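Local atomic coordinates of MdbA protein (Corynebacterium diphtheriae, PDB entry 5C00), a protein that acts as a thiol-disulfide oxidoreductase of the DsbA family, probably forming disulfide bonds in exported proteins, and is essential for viability, pilus assembly, toxin production and virulence. Residues I47-F53 with V79-L85; G101-A106 with A161-F165; D16-E20 with V142-G147; K7-A11 with N137-V142; D66-T70 with W117-A121. One frame throughout, in Å; residues are numbered along the deposited sequence.

Interaction 1: I47-F53 with V79-L85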
# COMPACT_ATOMS: atom_id res chain seq x y z
N ILE A 47 -7.51 -7.93 -8.90
CA ILE A 47 -6.25 -7.34 -9.30
C ILE A 47 -5.25 -7.76 -8.27
O ILE A 47 -5.54 -7.73 -7.09
CB ILE A 47 -6.35 -5.82 -9.36
CG1 ILE A 47 -7.56 -5.37 -10.17
CG2 ILE A 47 -5.06 -5.20 -9.85
CD1 ILE A 47 -7.51 -5.73 -11.63
N ASP A 48 -4.07 -8.16 -8.71
CA ASP A 48 -2.94 -8.29 -7.82
C ASP A 48 -1.96 -7.22 -8.21
O ASP A 48 -1.49 -7.17 -9.34
CB ASP A 48 -2.32 -9.68 -7.91
CG ASP A 48 -3.24 -10.76 -7.40
OD1 ASP A 48 -3.58 -10.74 -6.21
OD2 ASP A 48 -3.64 -11.64 -8.21
N PHE A 49 -1.76 -6.28 -7.28
CA PHE A 49 -0.94 -5.12 -7.55
C PHE A 49 0.22 -5.19 -6.58
O PHE A 49 0.05 -5.07 -5.38
CB PHE A 49 -1.80 -3.88 -7.38
CG PHE A 49 -1.12 -2.57 -7.73
CD1 PHE A 49 0.12 -2.50 -8.34
CD2 PHE A 49 -1.79 -1.38 -7.44
CE1 PHE A 49 0.70 -1.28 -8.63
CE2 PHE A 49 -1.22 -0.16 -7.73
CZ PHE A 49 0.03 -0.11 -8.33
N TYR A 50 1.41 -5.37 -7.14
CA TYR A 50 2.64 -5.54 -6.36
C TYR A 50 3.39 -4.22 -6.33
O TYR A 50 3.63 -3.62 -7.37
CB TYR A 50 3.51 -6.62 -6.95
CG TYR A 50 2.91 -8.02 -6.92
CD1 TYR A 50 2.04 -8.45 -7.91
CD2 TYR A 50 3.25 -8.92 -5.89
CE1 TYR A 50 1.48 -9.73 -7.89
CE2 TYR A 50 2.72 -10.20 -5.87
CZ TYR A 50 1.82 -10.59 -6.85
OH TYR A 50 1.35 -11.88 -6.84
N GLU A 51 3.73 -3.77 -5.13
CA GLU A 51 4.52 -2.56 -5.01
C GLU A 51 5.42 -2.64 -3.81
O GLU A 51 5.28 -3.52 -2.93
CB GLU A 51 3.64 -1.29 -5.01
CG GLU A 51 2.65 -1.20 -3.93
CD GLU A 51 1.60 -0.03 -4.04
OE1 GLU A 51 0.78 -0.01 -3.14
OE2 GLU A 51 1.55 0.79 -5.01
N ASP A 52 6.37 -1.73 -3.80
CA ASP A 52 7.36 -1.59 -2.68
C ASP A 52 7.44 -0.08 -2.36
O ASP A 52 7.55 0.75 -3.27
CB ASP A 52 8.66 -2.24 -3.15
CG ASP A 52 9.80 -2.20 -2.10
OD1 ASP A 52 10.11 -1.12 -1.55
OD2 ASP A 52 10.43 -3.25 -1.89
N PHE A 53 7.39 0.27 -1.08
CA PHE A 53 7.42 1.69 -0.69
C PHE A 53 8.76 2.42 -0.98
O PHE A 53 8.81 3.64 -0.87
CB PHE A 53 7.04 1.86 0.74
CG PHE A 53 5.55 1.83 0.98
CD1 PHE A 53 4.79 2.98 0.73
CD2 PHE A 53 4.92 0.69 1.47
CE1 PHE A 53 3.44 3.00 0.94
CE2 PHE A 53 3.55 0.71 1.65
CZ PHE A 53 2.82 1.85 1.42
N VAL A 79 -11.64 -5.49 -7.59
CA VAL A 79 -11.19 -5.69 -6.22
C VAL A 79 -9.68 -5.74 -6.25
O VAL A 79 -9.12 -6.51 -6.99
CB VAL A 79 -11.79 -6.98 -5.66
CG1 VAL A 79 -11.20 -7.32 -4.30
CG2 VAL A 79 -13.29 -6.78 -5.54
N VAL A 80 -9.02 -4.85 -5.51
CA VAL A 80 -7.56 -4.73 -5.60
C VAL A 80 -6.82 -5.35 -4.43
O VAL A 80 -6.97 -4.95 -3.26
CB VAL A 80 -7.08 -3.27 -5.79
CG1 VAL A 80 -5.57 -3.26 -5.93
CG2 VAL A 80 -7.71 -2.68 -7.05
N ASN A 81 -6.05 -6.37 -4.73
CA ASN A 81 -5.17 -6.93 -3.75
C ASN A 81 -3.82 -6.25 -3.82
O ASN A 81 -3.02 -6.56 -4.69
CB ASN A 81 -5.01 -8.43 -3.97
CG ASN A 81 -6.34 -9.14 -3.95
OD1 ASN A 81 -6.85 -9.46 -2.90
ND2 ASN A 81 -6.92 -9.34 -5.11
N LEU A 82 -3.55 -5.39 -2.84
CA LEU A 82 -2.29 -4.72 -2.72
C LEU A 82 -1.33 -5.68 -2.02
O LEU A 82 -1.56 -6.07 -0.86
CB LEU A 82 -2.38 -3.40 -1.95
CG LEU A 82 -3.20 -2.30 -2.61
CD1 LEU A 82 -3.39 -1.19 -1.60
CD2 LEU A 82 -2.51 -1.79 -3.85
N ARG A 83 -0.34 -6.13 -2.78
CA ARG A 83 0.64 -7.12 -2.35
C ARG A 83 1.98 -6.42 -2.21
O ARG A 83 2.71 -6.20 -3.20
CB ARG A 83 0.69 -8.26 -3.36
CG ARG A 83 -0.63 -9.07 -3.36
CD ARG A 83 -0.54 -10.42 -4.09
NE ARG A 83 -1.79 -11.13 -3.91
CZ ARG A 83 -2.13 -11.79 -2.81
NH1 ARG A 83 -1.31 -11.89 -1.79
NH2 ARG A 83 -3.34 -12.34 -2.72
N ILE A 84 2.23 -6.01 -0.97
CA ILE A 84 3.40 -5.22 -0.68
C ILE A 84 4.66 -6.03 -0.45
O ILE A 84 4.69 -7.04 0.26
CB ILE A 84 3.16 -4.23 0.51
CG1 ILE A 84 1.82 -3.49 0.37
CG2 ILE A 84 4.32 -3.26 0.58
CD1 ILE A 84 1.62 -2.82 -0.95
N LEU A 85 5.73 -5.58 -1.10
CA LEU A 85 7.00 -6.24 -1.08
C LEU A 85 8.02 -5.42 -0.27
O LEU A 85 7.80 -4.24 -0.00
CB LEU A 85 7.51 -6.39 -2.50
CG LEU A 85 6.61 -7.14 -3.49
CD1 LEU A 85 7.12 -6.97 -4.87
CD2 LEU A 85 6.54 -8.62 -3.13
O HOH W 1 -4.85 -12.67 -5.17
O HOH W 2 7.44 -1.63 1.05
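Ile47 and Val80, Phe49 and Leu82, and Glu51 and Ile84 pair across neighbouring parallel strands, the two strands of the beta-alpha-beta unit that helix 56-74 connects in this thioredoxin fold. The ladder alternates in the parallel manner: Phe49 N donates to Asn81 O at 2.9 Å, almost straight, and Arg83 N returns a bond to Phe49 O at 2.8 Å. Apolar side chains suit the face carrying Ile47, Phe49 and Val80, where Ile47 CG1 lies 4.1 Å from Val80 CG2. Glu51 is the exception on this face. Its CG sits between the backbone N and the carbonyl carbon (chi1 60°) and packs 3.5 Å from Ile84 CD1, while its buried carboxylate is paired with Arg120 and its side chain reaches the CxxC motif (Cys55, Cys58), probably the redox site.

The other face is more polar. Arg83 runs extended beside Tyr50, its CB over the ring in a CH-pi contact, and brings NE to Asp48 OD1 at 2.9 Å in a salt bridge; Asn172 and Asp30 take its terminal nitrogens. A water joins Asp48 OD1 to Arg83 NH2. At Ile47 O two donors converge from opposite faces of the carbonyl plane, Asn81 N at 2.8 Å and Asn81 ND2 at 2.9 Å.

Interaction 2: G101-A106 with A161-F165; sequences GAAALA and AKEDF
Ala102 and Lys162 mark the closest backbone approach, their CA atoms 5.0 Å apart, where the middle of helix 96-109 meets the start of helix 162-180. Ala161 holds the N-cap position, and Phe165 N, one turn on, bonds back to Ala161 O. So close an approach is possible because Gly101 and Ala102, at the point where the backbones come nearest, are small.

Phe165 is the main wedge. With CG anti to the backbone N (chi1 175°), its ring reaches across to the first turn of 101-106 and lays one face on the peptide between Gly101 and Ala102. Ala102 N stands 3.7 Å above the ring plane, displaced toward the rim, and Gly101 C is 3.4 Å from Phe165 CD1. Glycine suits this spot, since a CB there would run into the ring. Leu105 packs beside it: CD2 lies at the ring's edge, near its plane, and also packs 3.9 Å from Phe165 CB. The methyl of Ala102 rests 3.6 Å from Lys162 CG, touching only the aliphatic root of that lysine, whose amino group goes on to salt bridges with Asp136 and Asp94. Ala161 CB meets Ala106 CB at 4.0 Å.

The polar link between the segments is one water, accepting from Ala161 N at 2.9 Å and donating weakly to Ala102 O. Cohesion therefore rests on the close fit of methyls, a leucine branch and one aromatic face against bare backbone, which joins helix 96-109 to the start of helix 162-180, a helix that goes on to pack against the sheet.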
# COMPACT_ATOMS: atom_id res chain seq x y z
N GLY A 101 6.22 -0.12 4.86
CA GLY A 101 5.24 -1.14 4.56
C GLY A 101 4.58 -1.64 5.83
O GLY A 101 3.36 -1.80 5.88
N ALA A 102 5.35 -1.82 6.89
CA ALA A 102 4.76 -2.30 8.14
C ALA A 102 3.94 -1.20 8.85
O ALA A 102 2.94 -1.51 9.51
CB ALA A 102 5.83 -2.82 9.03
N ALA A 103 4.32 0.08 8.70
CA ALA A 103 3.52 1.21 9.23
C ALA A 103 2.15 1.28 8.53
O ALA A 103 1.11 1.33 9.17
CB ALA A 103 4.26 2.51 9.08
N ALA A 104 2.17 1.14 7.22
CA ALA A 104 0.96 1.17 6.43
C ALA A 104 0.09 -0.04 6.77
O ALA A 104 -1.13 0.11 6.87
CB ALA A 104 1.28 1.23 4.94
N LEU A 105 0.71 -1.22 6.92
CA LEU A 105 -0.04 -2.41 7.37
C LEU A 105 -0.74 -2.23 8.68
O LEU A 105 -1.91 -2.63 8.80
CB LEU A 105 0.82 -3.67 7.41
CG LEU A 105 0.09 -4.98 7.79
CD1 LEU A 105 -1.01 -5.36 6.79
CD2 LEU A 105 1.17 -6.05 7.80
N ALA A 106 -0.05 -1.64 9.68
CA ALA A 106 -0.67 -1.36 10.98
C ALA A 106 -1.94 -0.53 10.83
O ALA A 106 -2.93 -0.74 11.52
CB ALA A 106 0.34 -0.71 11.93
N ALA A 161 3.58 -4.42 13.59
CA ALA A 161 3.14 -5.13 12.43
C ALA A 161 4.32 -5.63 11.56
O ALA A 161 4.09 -6.14 10.49
CB ALA A 161 2.17 -4.28 11.60
N LYS A 162 5.56 -5.50 12.02
CA LYS A 162 6.71 -5.84 11.16
C LYS A 162 6.82 -7.32 10.89
O LYS A 162 7.06 -7.75 9.78
CB LYS A 162 8.01 -5.33 11.75
CG LYS A 162 8.14 -3.81 11.67
CD LYS A 162 9.57 -3.38 11.91
CE LYS A 162 9.72 -1.88 11.96
NZ LYS A 162 11.01 -1.50 12.56
N GLU A 163 6.63 -8.12 11.93
CA GLU A 163 6.76 -9.54 11.75
C GLU A 163 5.75 -10.04 10.70
O GLU A 163 6.10 -10.82 9.83
CB GLU A 163 6.62 -10.26 13.10
CG GLU A 163 7.74 -9.94 14.11
CD GLU A 163 7.59 -8.57 14.82
OE1 GLU A 163 6.53 -7.87 14.71
OE2 GLU A 163 8.58 -8.19 15.52
N ASP A 164 4.50 -9.64 10.81
CA ASP A 164 3.52 -10.04 9.81
C ASP A 164 3.75 -9.40 8.45
O ASP A 164 3.62 -10.05 7.39
CB ASP A 164 2.13 -9.78 10.28
CG ASP A 164 1.60 -10.90 11.15
OD1 ASP A 164 2.19 -11.97 11.16
OD2 ASP A 164 0.59 -10.71 11.81
N PHE A 165 4.19 -8.16 8.44
CA PHE A 165 4.55 -7.55 7.17
C PHE A 165 5.63 -8.37 6.43
O PHE A 165 5.52 -8.61 5.25
CB PHE A 165 5.07 -6.15 7.36
CG PHE A 165 5.54 -5.57 6.09
CD1 PHE A 165 4.62 -4.99 5.21
CD2 PHE A 165 6.85 -5.60 5.77
CE1 PHE A 165 5.04 -4.51 3.99
CE2 PHE A 165 7.27 -5.10 4.57
CZ PHE A 165 6.35 -4.57 3.68
O HOH W 3 4.21 -1.83 12.53

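Interaction 3: D16-E20 with V142-G147; sequences DYDKE and VAKSLG
Tyr17 has its CG anti to the carbonyl carbon (chi1 -70°), which lays the side chain along the last turn of helix 136-145, while bends at chi2 and chi3 (both -110°) curl Lys19 back to the same helix end. That end closes in a Schellman motif: Gly147 has positive phi, which calls for glycine, and Gly147 N bonds back to Lys144 O. The extended N-terminal arm thus lies over the C-terminal end of helix 136-145, in the helical part of this thioredoxin-family protein.

Leu146 is the apolar centre of the contact. Its CD2 packs 3.5 Å from Tyr17 CB and 3.7 Å from Lys19 CG, so the lysine lends its aliphatic part to the hydrophobic patch. Tyr17 crosses Val142 at about a right angle, with OH 3.7 Å from Val142 CG2, and Leu122 of helix 113-125 also touches both side chains. Two waters join the segments, one between Tyr17 OH and Ser145 OG, the other accepting from Tyr17 N and donating to Ser145 O. Ser145 OG also bonds to Asp141 O. Carbonyls at a helix C-terminus carry partial negative charge, which probably favours a lysine here: Lys19 NZ donates to Leu146 O at 2.7 Å, nearly along the C=O axis.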
# COMPACT_ATOMS: atom_id res chain seq x y z
N ASP A 16 -1.89 19.67 9.93
CA ASP A 16 -3.00 19.09 9.16
C ASP A 16 -2.39 18.66 7.81
O ASP A 16 -1.66 19.41 7.15
CB ASP A 16 -4.09 20.14 8.84
CG ASP A 16 -5.00 20.51 10.04
OD1 ASP A 16 -5.17 19.70 10.95
OD2 ASP A 16 -5.53 21.66 10.07
N TYR A 17 -2.79 17.48 7.36
CA TYR A 17 -2.38 16.95 6.06
C TYR A 17 -3.63 16.92 5.15
O TYR A 17 -4.76 16.77 5.62
CB TYR A 17 -1.83 15.51 6.21
CG TYR A 17 -0.47 15.41 6.92
CD1 TYR A 17 -0.36 15.61 8.31
CD2 TYR A 17 0.70 15.19 6.22
CE1 TYR A 17 0.88 15.54 8.97
CE2 TYR A 17 1.94 15.12 6.85
CZ TYR A 17 2.04 15.29 8.23
OH TYR A 17 3.27 15.21 8.89
N ASP A 18 -3.41 17.04 3.86
CA ASP A 18 -4.50 16.85 2.91
C ASP A 18 -5.01 15.38 2.94
O ASP A 18 -4.20 14.44 3.01
CB ASP A 18 -4.08 17.26 1.52
CG ASP A 18 -5.23 17.21 0.53
OD1 ASP A 18 -6.40 17.60 0.90
OD2 ASP A 18 -4.98 16.76 -0.60
N LYS A 19 -6.34 15.21 2.94
CA LYS A 19 -7.01 13.93 3.13
C LYS A 19 -8.18 13.74 2.16
O LYS A 19 -9.27 14.31 2.37
CB LYS A 19 -7.56 13.88 4.54
CG LYS A 19 -6.76 13.08 5.55
CD LYS A 19 -7.48 11.79 5.97
CE LYS A 19 -7.99 11.79 7.40
NZ LYS A 19 -8.19 10.39 7.92
N GLU A 20 -7.96 12.90 1.15
CA GLU A 20 -8.95 12.59 0.12
C GLU A 20 -10.01 11.71 0.75
O GLU A 20 -9.70 10.84 1.54
CB GLU A 20 -8.29 11.89 -1.07
CG GLU A 20 -9.23 11.16 -2.04
CD GLU A 20 -8.50 10.46 -3.19
OE1 GLU A 20 -7.27 10.21 -3.10
OE2 GLU A 20 -9.17 10.14 -4.20
N VAL A 142 3.34 10.56 11.57
CA VAL A 142 2.62 10.90 10.36
C VAL A 142 1.29 10.17 10.29
O VAL A 142 0.26 10.75 9.92
CB VAL A 142 3.47 10.72 9.09
CG1 VAL A 142 2.62 10.94 7.84
CG2 VAL A 142 4.59 11.72 9.10
N ALA A 143 1.28 8.87 10.63
CA ALA A 143 0.06 8.14 10.74
C ALA A 143 -0.93 8.82 11.69
O ALA A 143 -2.12 8.91 11.38
CB ALA A 143 0.35 6.70 11.21
N LYS A 144 -0.47 9.20 12.86
CA LYS A 144 -1.35 9.86 13.85
C LYS A 144 -1.92 11.15 13.27
O LYS A 144 -3.13 11.44 13.40
CB LYS A 144 -0.54 10.16 15.10
CG LYS A 144 -1.27 10.97 16.15
CD LYS A 144 -2.32 10.12 16.80
CE LYS A 144 -3.09 10.93 17.84
NZ LYS A 144 -4.22 11.62 17.20
N SER A 145 -1.06 11.94 12.66
CA SER A 145 -1.50 13.22 12.06
C SER A 145 -2.58 12.99 11.00
O SER A 145 -3.45 13.83 10.84
CB SER A 145 -0.34 13.95 11.43
OG SER A 145 0.61 14.38 12.39
N LEU A 146 -2.50 11.88 10.26
CA LEU A 146 -3.49 11.58 9.22
C LEU A 146 -4.74 10.92 9.75
O LEU A 146 -5.68 10.62 8.97
CB LEU A 146 -2.86 10.71 8.11
CG LEU A 146 -2.23 11.49 6.96
CD1 LEU A 146 -1.43 10.59 6.02
CD2 LEU A 146 -3.24 12.28 6.15
N GLY A 147 -4.77 10.59 11.03
CA GLY A 147 -5.99 10.08 11.61
C GLY A 147 -5.93 8.74 12.26
O GLY A 147 -6.96 8.29 12.75
O HOH W 4 3.32 14.48 11.45
O HOH W 5 -4.25 15.87 9.08

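Interaction 4: K7-A11 with N137-V142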
# COMPACT_ATOMS: atom_id res chain seq x y z
N LYS A 7 7.18 13.00 22.77
CA LYS A 7 8.07 13.86 21.92
C LYS A 7 7.70 13.78 20.44
O LYS A 7 7.43 12.69 19.91
CB LYS A 7 9.51 13.44 22.11
CG LYS A 7 10.52 14.50 21.73
CD LYS A 7 11.94 14.03 21.99
CE LYS A 7 12.87 15.22 22.06
NZ LYS A 7 14.30 14.82 22.14
N ALA A 8 7.75 14.92 19.76
CA ALA A 8 7.34 15.03 18.37
C ALA A 8 8.56 14.73 17.51
O ALA A 8 9.62 15.21 17.79
CB ALA A 8 6.85 16.44 18.06
N HIS A 9 8.39 13.92 16.47
CA HIS A 9 9.46 13.56 15.55
C HIS A 9 9.28 14.15 14.15
O HIS A 9 10.27 14.53 13.51
CB HIS A 9 9.50 12.04 15.44
CG HIS A 9 9.63 11.37 16.77
ND1 HIS A 9 10.84 11.24 17.40
CD2 HIS A 9 8.69 10.89 17.62
CE1 HIS A 9 10.65 10.68 18.58
NE2 HIS A 9 9.37 10.45 18.74
N GLN A 10 8.03 14.17 13.65
CA GLN A 10 7.69 14.77 12.35
C GLN A 10 6.62 15.85 12.45
O GLN A 10 5.53 15.60 12.96
CB GLN A 10 7.16 13.75 11.36
CG GLN A 10 8.16 12.91 10.66
CD GLN A 10 9.26 13.69 9.99
OE1 GLN A 10 9.01 14.53 9.13
NE2 GLN A 10 10.47 13.40 10.37
N ALA A 11 6.92 17.04 11.93
CA ALA A 11 6.02 18.19 12.03
C ALA A 11 5.73 18.49 13.51
O ALA A 11 6.66 18.52 14.31
CB ALA A 11 4.76 17.99 11.18
N ASN A 137 9.44 6.19 14.54
CA ASN A 137 8.67 7.21 15.24
C ASN A 137 8.20 8.27 14.26
O ASN A 137 7.21 8.94 14.53
CB ASN A 137 9.46 7.82 16.40
CG ASN A 137 9.49 6.92 17.62
OD1 ASN A 137 8.47 6.53 18.16
ND2 ASN A 137 10.66 6.58 18.03
N ASP A 138 8.92 8.44 13.13
CA ASP A 138 8.49 9.35 12.09
C ASP A 138 7.30 8.79 11.38
O ASP A 138 6.29 9.48 11.18
CB ASP A 138 9.64 9.64 11.14
CG ASP A 138 10.84 10.24 11.87
OD1 ASP A 138 10.76 11.44 12.32
OD2 ASP A 138 11.84 9.53 12.05
N PHE A 139 7.37 7.52 10.98
CA PHE A 139 6.20 6.91 10.37
C PHE A 139 4.98 6.98 11.30
O PHE A 139 3.83 7.18 10.85
CB PHE A 139 6.52 5.47 9.98
CG PHE A 139 7.46 5.37 8.81
CD1 PHE A 139 6.98 5.57 7.53
CD2 PHE A 139 8.79 5.08 8.98
CE1 PHE A 139 7.83 5.50 6.44
CE2 PHE A 139 9.66 4.99 7.89
CZ PHE A 139 9.17 5.18 6.62
N ALA A 140 5.20 6.79 12.58
CA ALA A 140 4.08 6.82 13.54
C ALA A 140 3.47 8.21 13.69
O ALA A 140 2.26 8.36 13.74
CB ALA A 140 4.54 6.31 14.89
N ASP A 141 4.31 9.24 13.75
CA ASP A 141 3.80 10.60 13.96
C ASP A 141 2.89 10.92 12.77
O ASP A 141 1.84 11.56 12.92
CB ASP A 141 4.92 11.62 14.02
CG ASP A 141 5.50 11.82 15.42
OD1 ASP A 141 5.31 10.98 16.34
OD2 ASP A 141 6.17 12.87 15.59
N VAL A 142 3.34 10.56 11.57
CA VAL A 142 2.62 10.90 10.36
C VAL A 142 1.29 10.17 10.29
O VAL A 142 0.26 10.75 9.92
CB VAL A 142 3.47 10.72 9.09
CG1 VAL A 142 2.62 10.94 7.84
CG2 VAL A 142 4.59 11.72 9.10
O HOH W 6 3.91 15.36 15.21
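His9 lies flat against Asn137, the imidazole and side-chain amide planes only 14° apart. Asn137 CB sits over the centre of the ring, 3.4 Å above its plane, in a CH-pi contact, and the asparagine amide goes on to Arg157. Asp141 comes to the same histidine at the ring's edge, the two side chains crossing at about a right angle.

The carboxylate of Asp141 receives the backbone rather than the ring. His9 N reaches Asp141 OD2 at 2.6 Å on the syn side and Gln10 N reaches it at 3.0 Å on the anti side, both from the same face of the carboxylate plane, while Asp141 OD1 pairs with Arg157. Gln10 and Asp138 also cross at about a right angle: bent at chi2 (-53°), Gln10 points NE2 to Asp138 OD1 at 2.8 Å, its amide edge-on to the oxygen but above the carboxylate plane. The aliphatic part of Gln10 rests on Val142, with CB 4.0 Å from Val142 CG2.

Residues 7-11 form no regular structure, and the amides of His9 and Gln10 are satisfied by the Asp141 carboxylate. This polar surface contact therefore joins the N-terminal arm to the helical part of the fold through directed bonds more than apolar packing.

Interaction 5: D66-T70 with W117-A121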
# COMPACT_ATOMS: atom_id res chain seq x y z
N ASP A 66 -3.63 5.78 -9.54
CA ASP A 66 -4.37 5.75 -8.25
C ASP A 66 -5.79 6.34 -8.36
O ASP A 66 -6.75 5.80 -7.83
CB ASP A 66 -3.62 6.48 -7.14
CG ASP A 66 -2.56 5.61 -6.48
OD1 ASP A 66 -2.44 4.37 -6.74
OD2 ASP A 66 -1.83 6.20 -5.65
N GLY A 67 -5.90 7.45 -9.07
CA GLY A 67 -7.18 8.09 -9.25
C GLY A 67 -8.20 7.21 -9.95
O GLY A 67 -9.26 6.94 -9.40
N PRO A 68 -7.90 6.76 -11.17
CA PRO A 68 -8.83 5.87 -11.84
C PRO A 68 -9.05 4.58 -11.09
O PRO A 68 -10.19 4.08 -11.08
CB PRO A 68 -8.17 5.58 -13.19
CG PRO A 68 -7.07 6.54 -13.33
CD PRO A 68 -6.79 7.19 -12.03
N MSE A 69 -8.01 4.05 -10.44
CA MSE A 69 -8.16 2.81 -9.66
C MSE A 69 -9.19 3.03 -8.58
O MSE A 69 -10.04 2.18 -8.39
CB MSE A 69 -6.82 2.36 -9.04
CG MSE A 69 -6.97 1.07 -8.22
SE MSE A 69 -5.27 0.61 -7.37
CE MSE A 69 -5.41 1.96 -5.99
N THR A 70 -9.09 4.13 -7.83
CA THR A 70 -10.06 4.44 -6.78
C THR A 70 -11.50 4.45 -7.33
O THR A 70 -12.39 3.89 -6.75
CB THR A 70 -9.74 5.81 -6.13
OG1 THR A 70 -8.39 5.82 -5.67
CG2 THR A 70 -10.67 6.10 -4.98
N TRP A 117 -5.60 4.84 3.04
CA TRP A 117 -5.42 5.31 1.67
C TRP A 117 -4.54 6.57 1.58
O TRP A 117 -3.62 6.69 0.74
CB TRP A 117 -6.78 5.58 1.07
CG TRP A 117 -6.66 6.16 -0.24
CD1 TRP A 117 -6.84 7.44 -0.57
CD2 TRP A 117 -6.25 5.48 -1.42
NE1 TRP A 117 -6.59 7.63 -1.90
CE2 TRP A 117 -6.24 6.43 -2.45
CE3 TRP A 117 -5.92 4.15 -1.71
CZ2 TRP A 117 -5.89 6.11 -3.75
CZ3 TRP A 117 -5.57 3.83 -3.02
CH2 TRP A 117 -5.57 4.81 -4.01
N ASN A 118 -4.84 7.54 2.44
CA ASN A 118 -4.07 8.78 2.42
C ASN A 118 -2.64 8.61 2.91
O ASN A 118 -1.74 9.30 2.43
CB ASN A 118 -4.80 9.84 3.21
CG ASN A 118 -5.99 10.39 2.43
OD1 ASN A 118 -5.82 11.15 1.47
ND2 ASN A 118 -7.18 9.93 2.78
N TYR A 119 -2.44 7.68 3.83
CA TYR A 119 -1.12 7.37 4.36
C TYR A 119 -0.26 6.72 3.30
O TYR A 119 0.85 7.16 3.05
CB TYR A 119 -1.24 6.48 5.56
CG TYR A 119 0.01 6.28 6.34
CD1 TYR A 119 0.65 7.33 6.94
CD2 TYR A 119 0.55 5.04 6.49
CE1 TYR A 119 1.79 7.16 7.70
CE2 TYR A 119 1.71 4.87 7.25
CZ TYR A 119 2.30 5.91 7.88
OH TYR A 119 3.44 5.71 8.67
N ARG A 120 -0.81 5.75 2.58
CA ARG A 120 -0.10 5.13 1.44
C ARG A 120 0.31 6.18 0.41
O ARG A 120 1.46 6.17 -0.06
CB ARG A 120 -1.00 4.06 0.77
CG ARG A 120 -0.50 3.58 -0.60
CD ARG A 120 -1.40 2.49 -1.17
NE ARG A 120 -0.97 2.12 -2.52
CZ ARG A 120 -1.30 2.80 -3.64
NH1 ARG A 120 -2.04 3.88 -3.56
NH2 ARG A 120 -0.85 2.41 -4.85
N ALA A 121 -0.65 7.03 0.05
CA ALA A 121 -0.40 8.05 -0.97
C ALA A 121 0.78 8.94 -0.52
O ALA A 121 1.65 9.28 -1.33
CB ALA A 121 -1.63 8.90 -1.24
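Trp117 extends from helix 113-125 toward helix 56-74, bridging segments whose axes pass 13.3 Å apart and run nearly antiparallel, at 161°. Its CB leaves the helix with CG anti to the backbone N (chi1 175°), and that torsion sends the indole straight across. On the five-membered ring, NE1 probably bonds to Glu20. Contact with 66-70 begins further out, at CZ2, which lies 4.1 Å from Asp66 CB and, in one conformer of Thr70, also meets its OG1. At the far rim CH2 and CZ3 each lie 3.5 Å from Met69 CE, a selenomethionine methyl placed at the ring's edge by the bend at chi3. A broad, rigid indole suits a separation this wide, and the flexible selenomethionine chain brings its methyl to the rim.

Helix 56-74 is the helix of the thioredoxin-fold beta-alpha-beta unit, starting at the probable CxxC site, and helix 113-125 belongs to the helical part characteristic of DsbA relatives; the contact therefore joins the two parts of the molecule.

Arg120, one turn along from Trp117, spans the same gap with a chain extended from CG to NE. Its guanidinium meets Asp66 edge-on in a salt bridge, the two planes 55° apart. NH2 gives the better bond, reaching the syn lone pair of Asp66 OD1 at 3.2 Å; the bonds from NH1 to both carboxylate oxygens are weak. Glu51 takes NE, so this buried arginine is held between two acids. Within helix 56-74, Thr70 N donates to Asp66 O at 2.9 Å.

How the interactions relate
Interactions 1, 2 and 5 are buried, whereas interaction 3 is partly buried and interaction 4 lies at the surface. Backbone ladder bonds dominate interaction 1 in the sheet; interaction 2 is apolar helix packing, and interaction 5 combines an aromatic span with a buried ion pair. Arg120 ties interaction 5 to interaction 1 through Glu51, and Ile84 packs on Phe165 of interaction 2. Interactions 3 and 4 both lay the N-terminal arm on helix 136-145 and share Val142, but one serves the helix end with a lysine and the other uses side-chain acceptors along the helix. Glu20 N probably bonds to Asn118 of interaction 5, and its side chain, in one conformer, to Trp117.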